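Local coordinates for protein beta-n-acetylhexosaminidase (Streptococcus pneumoniae, PDB 4AZI) that hydrolyses terminal beta-linked N-acetylglucosamine from glycans, as a family 20 exo-beta-D-N-acetylglucosaminidase module, at residues A91-Q94 and A95-T98. The protein carries 2 engineered substitutions. Residues are numbered along the deposited sequence; the frame is centred on the assembly and turned at random.
Sequences ALTQ and AEVT. With EDO (1,2-ethanediol), chain E.
The carboxylate of Glu96 lies back against the backbone of Thr93: its OE1 takes the N-H of Thr93 at 3.0 Å, nearly straight, on the anti side of the carboxylate and 20° out of its plane. The same oxygen receives a water that also donates to Ala91 O, while Leu92 brings CD2 to 3.6 Å from Glu96 OE1, so that apolar carbon and polar hydrogens share its surroundings. The other flat group, the amide of Gln94, uses both its ends: NE2 gives one hydrogen bond to O1 of an ethanediol, probably from the crystallisation liquor, at 2.7 Å, and another to a water that Thr98 OG1 accepts from, while OE1 takes the backbone N-H of Asp56. Thr93 returns the favour to Glu96. A chi1 of 67° turns its OG1 toward the helix, where it accepts from Glu96 N at 3.2 Å and completes a capping box at the start of helix 94-106. Thr93 O then takes the straight bond from Val97 N, and Gln94 O holds both Thr98 N and, at 2.7 Å, Thr98 OG1, the hydroxyl approaching from above the carbonyl plane. On the buried side Leu92 CD1 meets Val97 CG2 at 4.0 Å; Leu92 also touches Leu27 of helix 24-37, and Val97 touches Phe169 and Phe170 of helix 153-170. The box marks the N-terminus of this outer helix of the TIM barrel: Thr93 OG1 meets the N-H of Glu96, Glu96 OE1 that of Thr93, and the Glu96 charge, close to the helix's positive end, is probably stabilised there.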
ATOM      1  N   ALA A  91      14.614   6.280   8.516  1.00 15.85           N
ATOM      2  CA  ALA A  91      14.146   4.942   8.184  1.00 15.74           C
ATOM      3  C   ALA A  91      13.677   4.183   9.410  1.00 15.81           C
ATOM      4  O   ALA A  91      14.230   4.330  10.505  1.00 16.07           O
ATOM      5  CB  ALA A  91      15.233   4.153   7.459  1.00 15.72           C
ATOM      6  N   LEU A  92      12.632   3.386   9.215  1.00 15.28           N
ATOM      7  CA  LEU A  92      12.193   2.435  10.215  1.00 15.04           C
ATOM      8  C   LEU A  92      13.197   1.280  10.276  1.00 14.90           C
ATOM      9  O   LEU A  92      13.821   0.931   9.259  1.00 14.80           O
ATOM     10  CB  LEU A  92      10.792   1.923   9.870  1.00 14.69           C
ATOM     11  CG  LEU A  92       9.614   2.907   9.938  1.00 14.75           C
ATOM     12  CD1 LEU A  92       8.326   2.257   9.443  1.00 14.41           C
ATOM     13  CD2 LEU A  92       9.418   3.444  11.351  1.00 14.70           C
ATOM     14  N   THR A  93      13.363   0.712  11.470  1.00 14.48           N
ATOM     15  CA  THR A  93      14.239  -0.442  11.677  1.00 14.35           C
ATOM     16  C   THR A  93      13.439  -1.733  11.557  1.00 14.55           C
ATOM     17  O   THR A  93      12.200  -1.703  11.519  1.00 14.42           O
ATOM     18  CB  THR A  93      14.877  -0.434  13.079  1.00 14.51           C
ATOM     19  OG1 THR A  93      13.854  -0.627  14.063  1.00 14.00           O
ATOM     20  CG2 THR A  93      15.645   0.865  13.343  1.00 13.93           C
ATOM     21  N   GLN A  94      14.148  -2.861  11.513  1.00 14.47           N
ATOM     22  CA  GLN A  94      13.511  -4.168  11.409  1.00 14.54           C
ATOM     23  C   GLN A  94      12.637  -4.420  12.634  1.00 14.89           C
ATOM     24  O   GLN A  94      11.504  -4.880  12.505  1.00 14.62           O
ATOM     25  CB  GLN A  94      14.548  -5.283  11.246  1.00 14.65           C
ATOM     26  CG  GLN A  94      13.940  -6.685  11.291  1.00 14.52           C
ATOM     27  CD  GLN A  94      14.795  -7.744  10.618  1.00 14.94           C
ATOM     28  OE1 GLN A  94      15.704  -7.434   9.848  1.00 14.67           O
ATOM     29  NE2 GLN A  94      14.504  -9.008  10.910  1.00 15.11           N
ATOM     30  N   ALA A  95      13.175  -4.091  13.809  1.00 14.72           N
ATOM     31  CA  ALA A  95      12.470  -4.232  15.078  1.00 15.08           C
ATOM     32  C   ALA A  95      11.164  -3.440  15.119  1.00 15.34           C
ATOM     33  O   ALA A  95      10.168  -3.897  15.685  1.00 15.62           O
ATOM     34  CB  ALA A  95      13.378  -3.820  16.227  1.00 14.80           C
ATOM     35  N   GLU A  96      11.170  -2.252  14.523  1.00 15.26           N
ATOM     36  CA  GLU A  96       9.977  -1.415  14.496  1.00 14.91           C
ATOM     37  C   GLU A  96       8.867  -1.947  13.568  1.00 14.45           C
ATOM     38  O   GLU A  96       7.697  -1.974  13.957  1.00 14.17           O
ATOM     39  CB  GLU A  96      10.336   0.032  14.149  1.00 15.23           C
ATOM     40  CG  GLU A  96      11.136   0.758  15.222  1.00 15.44           C
ATOM     41  CD  GLU A  96      11.580   2.139  14.785  1.00 16.05           C
ATOM     42  OE1 GLU A  96      11.977   2.303  13.611  1.00 15.46           O
ATOM     43  OE2 GLU A  96      11.529   3.071  15.618  1.00 16.31           O
ATOM     44  N   VAL A  97       9.222  -2.364  12.352  1.00 13.96           N
ATOM     45  CA  VAL A  97       8.226  -2.939  11.439  1.00 13.39           C
ATOM     46  C   VAL A  97       7.693  -4.270  11.994  1.00 13.18           C
ATOM     47  O   VAL A  97       6.502  -4.560  11.880  1.00 12.64           O
ATOM     48  CB  VAL A  97       8.757  -3.073   9.990  1.00 13.24           C
ATOM     49  CG1 VAL A  97       7.813  -3.891   9.120  1.00 13.17           C
ATOM     50  CG2 VAL A  97       8.981  -1.701   9.364  1.00 13.30           C
ATOM     51  N   THR A  98       8.569  -5.066  12.609  1.00 13.42           N
ATOM     52  CA  THR A  98       8.153  -6.334  13.231  1.00 13.61           C
ATOM     53  C   THR A  98       7.084  -6.061  14.303  1.00 14.08           C
ATOM     54  O   THR A  98       6.043  -6.724  14.328  1.00 14.28           O
ATOM     55  CB  THR A  98       9.355  -7.113  13.824  1.00 13.51           C
ATOM     56  OG1 THR A  98      10.345  -7.308  12.807  1.00 13.51           O
ATOM     57  CG2 THR A  98       8.930  -8.475  14.371  1.00 12.98           C
TER
HETATM   58  C1  EDO E2040      14.143 -11.660   9.278  1.00 28.31           C
HETATM   59  O1  EDO E2040      15.455 -11.257   9.678  1.00 28.32           O
HETATM   60  C2  EDO E2040      13.467 -12.336  10.462  1.00 29.06           C
HETATM   61  O2  EDO E2040      12.168 -11.760  10.640  1.00 28.34           O
HETATM   62  O   HOH W   1      13.043   4.592  13.040  1.00 16.21           O
HETATM   63  O   HOH W   2      12.394  -9.641  12.883  1.00 21.54           O